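PDB 2EVE: EVE domain-containing protein from Pseudomonas syringae pv. tomato str. DC3000, which is of unknown function but adopts a fold related to ASCH and PUA domains, consistent with a role in nucleic-acid binding as in many PUA domains. Local coordinates for residues Trp4-Glu9 with Leu132-Val137; Phe13-Leu18 with Phe49-Cys54; Lys23-Gly28 with Thr68-Pro73. All coordinates share one frame; numbering follows the deposited sequence.

Contacts 1, 2 and 3 sample one mixed sheet from edge to edge. Contact 1 is the buried one: edge strand 134-137 pairs with strand 3-8 through backbone bonds and apolar side chains. Contact 2, partly buried, lays the start of helix 15-21 against strand 46-51, the neighbour of strand 3-8, and trades strand pairing for aromatic packing and one histidine bond. Ser8 OG to Phe13 O joins these two, and both reach the bound tris-hydroxymethyl-methyl-ammonium. Contact 3 lies at the surface near the other edge strand, 23-26, and is mainly polar and charged. Trp26 leads inward from it to Met6 and Phe49 of the other contacts.

Contact 1: Trp4-Glu9 with Leu132-Val137; sequences WLMKSE and LSVMPV. With 144 (tris-hydroxymethyl-methyl-ammonium), chain D.
The Trp4 indole meets Pro136 obliquely, its CE3 3.4 Å from Pro136 CA and its CZ3 against Pro136 CB, while Met135 O lies at the ring edge, near its plane. Trp4 NE1 is hydrogen-bonded to Asp45 OD2, and Phe37 of helix 32-40 packs on both the indole and Pro136. Trp4 and Pro136 belong to an antiparallel ladder between strand 3-8 and edge strand 134-137 of the EVE-domain sheet. Leu5 and Met135 form its hydrogen-bonded pair, with Leu5 N to Met135 O at 2.9 Å and Met135 N to Leu5 O at 3.0 Å. Just beyond the paired residues Lys7 N donates to Ser133 O, which also receives a CA-H...O contact from Met6 CA.

The side chains divide between the two faces. On one, Leu5 and Met135 run side by side. The selenomethionine CG of Met135 stands between its backbone N and carbonyl carbon (chi1 65°), and CE ends 3.8 Å from Leu5 CD2; Val137 CG2 also touches Leu5 CB. On the other face Met6, likewise selenomethionine, sets CG beside Val134 CG1 at 3.9 Å, and Trp26 packs against Met6.

Lys7 is extended beyond CG, which carries NZ alongside segment 132-137 to Leu132 O, a weak bond of 3.3 Å. A water accepts from Lys7 NZ and donates to Leu132 O. Lys7 CD lies 3.4 Å from O4 of the bound tris-hydroxymethyl-methyl-ammonium. The chemistry thus passes from apolar packing to a polar end at the ligand pocket, where the Lys7 NZ charge may be partly offset by the Leu132 carbonyl.

Contact 2: Phe13-Leu18 with Phe49-Cys54; sequences FSISDL and FYHSSC. With 144 (tris-hydroxymethyl-methyl-ammonium), chain D.
Phe49, on strand 46-51, packs against the start of helix 15-21, where Ser14 and Asp17 form a capping box. Ser14 N donates to Asp17 OD2 at 2.9 Å, and Asp17 N returns a bond to Ser14 OG, which a weak bond from Ser16 N also reaches.

The tight part surrounds the Phe49 ring. With CG anti to the backbone N (chi1 -164°), the ring extends to the helix start, and its CZ comes within 3.4 Å of Ser14 C. Ile15 N lies over one face, offset toward the rim, while Phe13 O is in plane at the edge. Ile15 CD1 reaches Phe49 CD2 at 3.7 Å, and Leu18 CD2 touches the ring edge. The Phe13 ring meets the Phe49 ring obliquely, planes 44° apart. Trp26 adds an edge-to-face contact with Phe49, and Ile99 and Phe101 of strand 95-110 pack on Leu18.

Toward solvent the contact thins to the partly exposed Ser14 and His51, with Ser14 CB near His51 NE2, and Asp17 makes a salt bridge with Arg20. Further along, segment 49-54 leaves the helix for the ligand pocket, where Tyr50 OH and O2 of tris-hydroxymethyl-methyl-ammonium are hydrogen-bonded at 2.6 Å. On this more open side His51 supplies the one hydrogen bond between the segments. Ile15 N, in the first turn of the helix, donates to His51 NE2 at 3.2 Å with an N-H...N angle of 158°, lying in the imidazole plane.

Contact 3: Lys23-Gly28 with Thr68-Pro73; sequences KARWDG and TAYPDP
The end of strand 23-26 and the turn beyond it run past residues 70-73 at 69° between their end-to-end directions, and the segments come nearest, by CA atoms, at Asp27 and Asp72, 6.3 Å apart. No strand pairing joins them here; strand 95-110 lies between the two strands in the sheet and is bonded to both, through Trp26 with Leu97 and Tyr70 with Ala96.

The one hydrogen bond between the segments runs from Gly28 N to Asp72 OD1, 3.1 Å long, meeting the carboxylate on its syn side and somewhat out of its plane. Asp72 CG is anti to the backbone N (chi1 -171°), which extends the carboxylate across to the turn, where OD2 also lies 3.4 Å from Asp27 CB. The same carboxylate is held elsewhere: OD1 makes a salt bridge with Arg30, and OD2 bonds to Thr74 OG1.

Arg25 occupies the more exposed end. Its CG and CD both lie 3.2 Å from Tyr70 OH, so the aliphatic stem crosses the tip of the tyrosine, whose hydroxyl is hydrogen-bonded to Asp98. The guanidinium and phenol planes stand 73° apart. Beyond the stem the chain bends at chi3, and Pro73 CG sits over one face of the guanidinium, 3.3 Å from Arg25 NH1 and offset toward the rim. At the guanidinium edge, nearly in plane, Arg25 NE makes a salt bridge of 2.9 Å with the anti lone pair of Asp27 OD2; a weak bond from Arg25 NH2 reaches the same oxygen.

Two carboxylates thus lie near each other without touching, Asp27 OD2 and Asp72 OD2 being 4.7 Å apart. Their repulsion is probably eased by the salt bridges of Asp27 with Arg25 and Asp72 with Arg30.

Contact 1: Trp4-Glu9 with Leu132-Val137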
loop_
_atom_site.group_PDB
_atom_site.type_symbol
_atom_site.label_atom_id
_atom_site.label_comp_id
_atom_site.label_asym_id
_atom_site.label_seq_id
_atom_site.Cartn_x
_atom_site.Cartn_y
_atom_site.Cartn_z
ATOM N N TRP A 4 -5.694 -6.142 1.494
ATOM C CA TRP A 4 -4.415 -5.643 1.975
ATOM C C TRP A 4 -4.474 -4.148 2.238
ATOM O O TRP A 4 -5.513 -3.507 2.080
ATOM C CB TRP A 4 -3.323 -5.889 0.923
ATOM C CG TRP A 4 -3.332 -7.247 0.314
ATOM C CD1 TRP A 4 -4.121 -7.688 -0.712
ATOM C CD2 TRP A 4 -2.535 -8.361 0.715
ATOM N NE1 TRP A 4 -3.865 -9.012 -0.971
ATOM C CE2 TRP A 4 -2.897 -9.452 -0.105
ATOM C CE3 TRP A 4 -1.553 -8.545 1.694
ATOM C CZ2 TRP A 4 -2.308 -10.713 0.022
ATOM C CZ3 TRP A 4 -0.966 -9.801 1.822
ATOM C CH2 TRP A 4 -1.349 -10.867 0.992
ATOM N N LEU A 5 -3.333 -3.605 2.644
ATOM C CA LEU A 5 -3.179 -2.178 2.878
ATOM C C LEU A 5 -1.744 -1.837 2.495
ATOM O O LEU A 5 -0.810 -2.565 2.840
ATOM C CB LEU A 5 -3.445 -1.813 4.349
ATOM C CG LEU A 5 -3.319 -0.323 4.693
ATOM C CD1 LEU A 5 -4.302 0.066 5.794
ATOM C CD2 LEU A 5 -1.892 -0.017 5.113
HETATM N N MSE A 6 -1.575 -0.750 1.749
HETATM C CA MSE A 6 -0.251 -0.304 1.334
HETATM C C MSE A 6 -0.111 1.198 1.563
HETATM O O MSE A 6 -1.058 1.952 1.349
HETATM C CB MSE A 6 -0.005 -0.645 -0.137
HETATM C CG MSE A 6 -0.091 -2.140 -0.436
HETATM SE SE MSE A 6 0.812 -2.630 -2.080
HETATM C CE MSE A 6 -0.495 -1.894 -3.270
ATOM N N LYS A 7 1.082 1.615 1.983
ATOM C CA LYS A 7 1.369 3.014 2.295
ATOM C C LYS A 7 2.052 3.817 1.194
ATOM O O LYS A 7 2.873 3.292 0.444
ATOM C CB LYS A 7 2.247 3.095 3.547
ATOM C CG LYS A 7 1.664 2.432 4.776
ATOM C CD LYS A 7 2.592 2.611 5.970
ATOM C CE LYS A 7 2.039 1.926 7.206
ATOM N NZ LYS A 7 2.939 2.080 8.381
ATOM N N SER A 8 1.713 5.104 1.125
ATOM C CA SER A 8 2.299 6.015 0.150
ATOM C C SER A 8 2.168 7.465 0.604
ATOM O O SER A 8 1.120 7.872 1.102
ATOM C CB SER A 8 1.617 5.862 -1.210
ATOM O OG SER A 8 2.229 6.711 -2.178
ATOM N N GLU A 9 3.237 8.236 0.437
ATOM C CA GLU A 9 3.206 9.650 0.791
ATOM C C GLU A 9 2.424 10.318 -0.335
ATOM O O GLU A 9 2.801 10.216 -1.501
ATOM C CB GLU A 9 4.621 10.222 0.854
ATOM C CG GLU A 9 5.476 9.643 1.958
ATOM C CD GLU A 9 6.833 10.312 2.053
ATOM O OE1 GLU A 9 7.637 9.898 2.913
ATOM O OE2 GLU A 9 7.093 11.251 1.272
ATOM N N LEU A 132 5.740 -1.690 9.001
ATOM C CA LEU A 132 5.391 -2.446 7.803
ATOM C C LEU A 132 4.552 -1.546 6.893
ATOM O O LEU A 132 3.547 -0.983 7.328
ATOM C CB LEU A 132 4.596 -3.693 8.199
ATOM C CG LEU A 132 4.276 -4.724 7.117
ATOM C CD1 LEU A 132 5.571 -5.312 6.562
ATOM C CD2 LEU A 132 3.407 -5.827 7.712
ATOM N N SER A 133 4.970 -1.416 5.634
ATOM C CA SER A 133 4.276 -0.571 4.659
ATOM C C SER A 133 3.272 -1.323 3.786
ATOM O O SER A 133 2.439 -0.707 3.120
ATOM C CB SER A 133 5.296 0.136 3.763
ATOM O OG SER A 133 6.103 -0.807 3.081
ATOM N N VAL A 134 3.376 -2.649 3.767
ATOM C CA VAL A 134 2.460 -3.500 3.004
ATOM C C VAL A 134 2.032 -4.595 3.973
ATOM O O VAL A 134 2.874 -5.287 4.552
ATOM C CB VAL A 134 3.137 -4.135 1.769
ATOM C CG1 VAL A 134 2.135 -5.003 1.024
ATOM C CG2 VAL A 134 3.676 -3.043 0.848
HETATM N N MSE A 135 0.725 -4.759 4.147
HETATM C CA MSE A 135 0.218 -5.731 5.106
HETATM C C MSE A 135 -1.104 -6.354 4.705
HETATM O O MSE A 135 -1.871 -5.779 3.932
HETATM C CB MSE A 135 -0.002 -5.036 6.444
HETATM C CG MSE A 135 -1.101 -3.973 6.356
HETATM SE SE MSE A 135 -1.240 -2.827 7.900
HETATM C CE MSE A 135 0.382 -1.834 7.587
ATOM N N PRO A 136 -1.392 -7.546 5.240
ATOM C CA PRO A 136 -2.655 -8.209 4.925
ATOM C C PRO A 136 -3.749 -7.564 5.780
ATOM O O PRO A 136 -3.463 -6.950 6.809
ATOM C CB PRO A 136 -2.390 -9.662 5.324
ATOM C CG PRO A 136 -1.467 -9.516 6.488
ATOM C CD PRO A 136 -0.517 -8.422 6.041
ATOM N N VAL A 137 -4.989 -7.685 5.329
ATOM C CA VAL A 137 -6.142 -7.156 6.048
ATOM C C VAL A 137 -7.165 -8.287 6.016
ATOM O O VAL A 137 -7.476 -8.805 4.944
ATOM C CB VAL A 137 -6.731 -5.898 5.344
ATOM C CG1 VAL A 137 -8.047 -5.495 6.000
ATOM C CG2 VAL A 137 -5.739 -4.740 5.422
HETATM C C1 144 D . 3.774 7.653 8.387
HETATM N N 144 D . 3.788 6.327 8.990
HETATM C C2 144 D . 2.569 6.185 9.854
HETATM O O2 144 D . 1.298 6.863 9.911
HETATM C C3 144 D . 5.120 6.230 9.724
HETATM O O3 144 D . 5.355 4.966 10.377
HETATM C C4 144 D . 3.664 5.385 7.858
HETATM O O4 144 D . 4.691 5.145 6.658
HETATM O O HOH W 1 2.511 -0.679 9.975
#

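Contact 2: Phe13-Leu18 with Phe49-Cys54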
loop_
_atom_site.group_PDB
_atom_site.type_symbol
_atom_site.label_atom_id
_atom_site.label_comp_id
_atom_site.label_asym_id
_atom_site.label_seq_id
_atom_site.Cartn_x
_atom_site.Cartn_y
_atom_site.Cartn_z
ATOM N N PHE A 13 2.718 10.123 -4.320
ATOM C CA PHE A 13 1.691 9.384 -5.049
ATOM C C PHE A 13 0.474 9.278 -4.140
ATOM O O PHE A 13 0.521 8.631 -3.095
ATOM C CB PHE A 13 2.210 7.997 -5.439
ATOM C CG PHE A 13 1.260 7.207 -6.296
ATOM C CD1 PHE A 13 0.791 7.720 -7.502
ATOM C CD2 PHE A 13 0.844 5.940 -5.899
ATOM C CE1 PHE A 13 -0.082 6.980 -8.304
ATOM C CE2 PHE A 13 -0.025 5.192 -6.690
ATOM C CZ PHE A 13 -0.489 5.712 -7.894
ATOM N N SER A 14 -0.609 9.936 -4.541
ATOM C CA SER A 14 -1.838 9.967 -3.758
ATOM C C SER A 14 -2.962 9.171 -4.402
ATOM O O SER A 14 -2.857 8.737 -5.550
ATOM C CB SER A 14 -2.311 11.411 -3.605
ATOM O OG SER A 14 -2.792 11.894 -4.848
ATOM N N ILE A 15 -4.052 8.995 -3.663
ATOM C CA ILE A 15 -5.194 8.270 -4.194
ATOM C C ILE A 15 -5.774 9.071 -5.364
ATOM O O ILE A 15 -6.365 8.497 -6.279
ATOM C CB ILE A 15 -6.279 8.038 -3.109
ATOM C CG1 ILE A 15 -7.446 7.239 -3.691
ATOM C CG2 ILE A 15 -6.753 9.367 -2.545
ATOM C CD1 ILE A 15 -7.092 5.818 -4.083
ATOM N N SER A 16 -5.599 10.393 -5.334
ATOM C CA SER A 16 -6.092 11.239 -6.421
ATOM C C SER A 16 -5.297 10.956 -7.693
ATOM O O SER A 16 -5.850 10.964 -8.795
ATOM C CB SER A 16 -5.974 12.726 -6.062
ATOM O OG SER A 16 -6.930 13.093 -5.082
ATOM N N ASP A 17 -3.997 10.716 -7.540
ATOM C CA ASP A 17 -3.154 10.412 -8.691
ATOM C C ASP A 17 -3.596 9.087 -9.292
ATOM O O ASP A 17 -3.643 8.939 -10.512
ATOM C CB ASP A 17 -1.676 10.307 -8.298
ATOM C CG ASP A 17 -1.081 11.637 -7.866
ATOM O OD1 ASP A 17 -1.351 12.662 -8.530
ATOM O OD2 ASP A 17 -0.325 11.649 -6.874
ATOM N N LEU A 18 -3.917 8.118 -8.436
ATOM C CA LEU A 18 -4.351 6.807 -8.914
ATOM C C LEU A 18 -5.687 6.932 -9.634
ATOM O O LEU A 18 -5.914 6.281 -10.650
ATOM C CB LEU A 18 -4.473 5.812 -7.751
ATOM C CG LEU A 18 -4.972 4.403 -8.117
ATOM C CD1 LEU A 18 -4.047 3.777 -9.157
ATOM C CD2 LEU A 18 -5.027 3.528 -6.865
ATOM N N PHE A 49 -5.611 2.260 0.363
ATOM C CA PHE A 49 -4.549 3.192 -0.008
ATOM C C PHE A 49 -4.360 4.114 1.199
ATOM O O PHE A 49 -5.190 4.983 1.468
ATOM C CB PHE A 49 -4.994 3.992 -1.244
ATOM C CG PHE A 49 -3.877 4.716 -1.965
ATOM C CD1 PHE A 49 -3.056 5.625 -1.303
ATOM C CD2 PHE A 49 -3.693 4.521 -3.334
ATOM C CE1 PHE A 49 -2.063 6.336 -2.001
ATOM C CE2 PHE A 49 -2.713 5.221 -4.034
ATOM C CZ PHE A 49 -1.894 6.130 -3.371
ATOM N N TYR A 50 -3.268 3.913 1.926
ATOM C CA TYR A 50 -2.985 4.697 3.124
ATOM C C TYR A 50 -1.986 5.825 2.872
ATOM O O TYR A 50 -0.876 5.594 2.390
ATOM C CB TYR A 50 -2.470 3.751 4.218
ATOM C CG TYR A 50 -2.107 4.419 5.526
ATOM C CD1 TYR A 50 -0.858 5.011 5.708
ATOM C CD2 TYR A 50 -3.017 4.457 6.579
ATOM C CE1 TYR A 50 -0.524 5.629 6.914
ATOM C CE2 TYR A 50 -2.694 5.071 7.786
ATOM C CZ TYR A 50 -1.452 5.652 7.946
ATOM O OH TYR A 50 -1.137 6.257 9.137
ATOM N N HIS A 51 -2.400 7.050 3.193
ATOM C CA HIS A 51 -1.549 8.223 3.027
ATOM C C HIS A 51 -0.637 8.358 4.238
ATOM O O HIS A 51 -1.108 8.515 5.363
ATOM C CB HIS A 51 -2.402 9.486 2.880
ATOM C CG HIS A 51 -2.976 9.671 1.511
ATOM N ND1 HIS A 51 -3.774 10.745 1.180
ATOM C CD2 HIS A 51 -2.847 8.935 0.381
ATOM C CE1 HIS A 51 -4.111 10.663 -0.095
ATOM N NE2 HIS A 51 -3.562 9.575 -0.603
ATOM N N SER A 52 0.669 8.304 3.995
ATOM C CA SER A 52 1.668 8.394 5.055
ATOM C C SER A 52 2.509 9.668 4.972
ATOM O O SER A 52 2.568 10.313 3.927
ATOM C CB SER A 52 2.585 7.170 4.985
ATOM O OG SER A 52 3.257 7.118 3.734
ATOM N N SER A 53 3.162 10.019 6.078
ATOM C CA SER A 53 4.012 11.211 6.142
ATOM C C SER A 53 3.345 12.429 5.517
ATOM O O SER A 53 3.858 13.003 4.556
ATOM C CB SER A 53 5.344 10.951 5.430
ATOM O OG SER A 53 6.032 9.857 6.008
ATOM N N CYS A 54 2.205 12.826 6.068
ATOM C CA CYS A 54 1.466 13.970 5.553
ATOM C C CYS A 54 0.640 14.601 6.669
ATOM O O CYS A 54 0.549 14.050 7.767
ATOM C CB CYS A 54 0.552 13.522 4.409
ATOM S SG CYS A 54 -0.652 12.261 4.876
HETATM C C1 144 D . 3.774 7.653 8.387
HETATM N N 144 D . 3.788 6.327 8.990
HETATM C C2 144 D . 2.569 6.185 9.854
HETATM O O2 144 D . 1.298 6.863 9.911
HETATM C C3 144 D . 5.120 6.230 9.724
HETATM O O3 144 D . 5.355 4.966 10.377
HETATM C C4 144 D . 3.664 5.385 7.858
HETATM O O4 144 D . 4.691 5.145 6.658
#

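Contact 3: Lys23-Gly28 with Thr68-Pro73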
loop_
_atom_site.group_PDB
_atom_site.type_symbol
_atom_site.label_atom_id
_atom_site.label_comp_id
_atom_site.label_asym_id
_atom_site.label_seq_id
_atom_site.Cartn_x
_atom_site.Cartn_y
_atom_site.Cartn_z
ATOM N N LYS A 23 -4.544 3.250 -13.756
ATOM C CA LYS A 23 -3.689 2.151 -13.343
ATOM C C LYS A 23 -2.277 2.702 -13.306
ATOM O O LYS A 23 -1.936 3.624 -14.054
ATOM C CB LYS A 23 -3.812 0.955 -14.295
ATOM C CG LYS A 23 -2.832 0.886 -15.444
ATOM C CD LYS A 23 -2.965 -0.468 -16.139
ATOM C CE LYS A 23 -2.071 -0.581 -17.361
ATOM N NZ LYS A 23 -0.623 -0.609 -17.030
ATOM N N ALA A 24 -1.465 2.154 -12.411
ATOM C CA ALA A 24 -0.100 2.616 -12.244
ATOM C C ALA A 24 0.776 1.545 -11.612
ATOM O O ALA A 24 0.288 0.493 -11.201
ATOM C CB ALA A 24 -0.094 3.866 -11.369
ATOM N N ARG A 25 2.073 1.824 -11.533
ATOM C CA ARG A 25 3.013 0.889 -10.931
ATOM C C ARG A 25 3.281 1.264 -9.481
ATOM O O ARG A 25 3.524 2.429 -9.163
ATOM C CB ARG A 25 4.341 0.884 -11.692
ATOM C CG ARG A 25 5.368 -0.102 -11.133
ATOM C CD ARG A 25 6.660 -0.067 -11.933
ATOM N NE ARG A 25 7.358 1.205 -11.780
ATOM C CZ ARG A 25 8.042 1.797 -12.752
ATOM N NH1 ARG A 25 8.114 1.232 -13.952
ATOM N NH2 ARG A 25 8.660 2.947 -12.525
ATOM N N TRP A 26 3.222 0.269 -8.604
ATOM C CA TRP A 26 3.502 0.475 -7.191
ATOM C C TRP A 26 4.919 -0.044 -7.024
ATOM O O TRP A 26 5.177 -1.226 -7.233
ATOM C CB TRP A 26 2.548 -0.347 -6.327
ATOM C CG TRP A 26 2.498 0.104 -4.895
ATOM C CD1 TRP A 26 3.349 -0.244 -3.884
ATOM C CD2 TRP A 26 1.554 1.018 -4.330
ATOM N NE1 TRP A 26 2.989 0.404 -2.717
ATOM C CE2 TRP A 26 1.893 1.187 -2.969
ATOM C CE3 TRP A 26 0.458 1.720 -4.848
ATOM C CZ2 TRP A 26 1.165 2.025 -2.115
ATOM C CZ3 TRP A 26 -0.266 2.552 -4.000
ATOM C CH2 TRP A 26 0.095 2.699 -2.650
ATOM N N ASP A 27 5.844 0.834 -6.662
ATOM C CA ASP A 27 7.225 0.412 -6.506
ATOM C C ASP A 27 7.855 1.024 -5.271
ATOM O O ASP A 27 7.160 1.590 -4.435
ATOM C CB ASP A 27 8.025 0.806 -7.750
ATOM C CG ASP A 27 7.867 2.271 -8.106
ATOM O OD1 ASP A 27 7.927 3.115 -7.187
ATOM O OD2 ASP A 27 7.690 2.587 -9.303
ATOM N N GLY A 28 9.172 0.890 -5.151
ATOM C CA GLY A 28 9.865 1.471 -4.014
ATOM C C GLY A 28 9.655 0.803 -2.669
ATOM O O GLY A 28 9.931 1.411 -1.628
ATOM N N THR A 68 0.342 -8.962 -11.069
ATOM C CA THR A 68 1.107 -9.464 -9.937
ATOM C C THR A 68 2.580 -9.071 -9.994
ATOM O O THR A 68 3.083 -8.597 -11.017
ATOM C CB THR A 68 0.983 -11.006 -9.790
ATOM O OG1 THR A 68 1.481 -11.653 -10.967
ATOM C CG2 THR A 68 -0.478 -11.406 -9.567
ATOM N N ALA A 69 3.259 -9.282 -8.874
ATOM C CA ALA A 69 4.662 -8.921 -8.697
ATOM C C ALA A 69 5.667 -9.273 -9.784
ATOM O O ALA A 69 5.677 -10.374 -10.329
ATOM C CB ALA A 69 5.151 -9.470 -7.368
ATOM N N TYR A 70 6.533 -8.309 -10.071
ATOM C CA TYR A 70 7.591 -8.482 -11.046
ATOM C C TYR A 70 8.791 -7.673 -10.562
ATOM O O TYR A 70 8.645 -6.790 -9.719
ATOM C CB TYR A 70 7.114 -8.027 -12.431
ATOM C CG TYR A 70 6.603 -6.607 -12.511
ATOM C CD1 TYR A 70 7.477 -5.550 -12.740
ATOM C CD2 TYR A 70 5.241 -6.327 -12.409
ATOM C CE1 TYR A 70 7.014 -4.250 -12.875
ATOM C CE2 TYR A 70 4.763 -5.023 -12.539
ATOM C CZ TYR A 70 5.656 -3.991 -12.776
ATOM O OH TYR A 70 5.205 -2.704 -12.948
ATOM N N PRO A 71 9.996 -7.976 -11.067
ATOM C CA PRO A 71 11.191 -7.237 -10.637
ATOM C C PRO A 71 10.999 -5.727 -10.730
ATOM O O PRO A 71 10.616 -5.204 -11.775
ATOM C CB PRO A 71 12.272 -7.762 -11.577
ATOM C CG PRO A 71 11.832 -9.185 -11.801
ATOM C CD PRO A 71 10.350 -9.027 -12.037
ATOM N N ASP A 72 11.265 -5.042 -9.620
ATOM C CA ASP A 72 11.103 -3.594 -9.520
ATOM C C ASP A 72 12.145 -2.840 -10.339
ATOM O O ASP A 72 13.315 -2.793 -9.975
ATOM C CB ASP A 72 11.189 -3.175 -8.048
ATOM C CG ASP A 72 10.818 -1.724 -7.831
ATOM O OD1 ASP A 72 10.702 -1.319 -6.654
ATOM O OD2 ASP A 72 10.647 -0.988 -8.829
ATOM N N PRO A 73 11.725 -2.223 -11.454
ATOM C CA PRO A 73 12.656 -1.478 -12.306
ATOM C C PRO A 73 13.354 -0.299 -11.626
ATOM O O PRO A 73 14.440 0.100 -12.049
ATOM C CB PRO A 73 11.777 -1.036 -13.476
ATOM C CG PRO A 73 10.430 -0.875 -12.842
ATOM C CD PRO A 73 10.341 -2.097 -11.949
#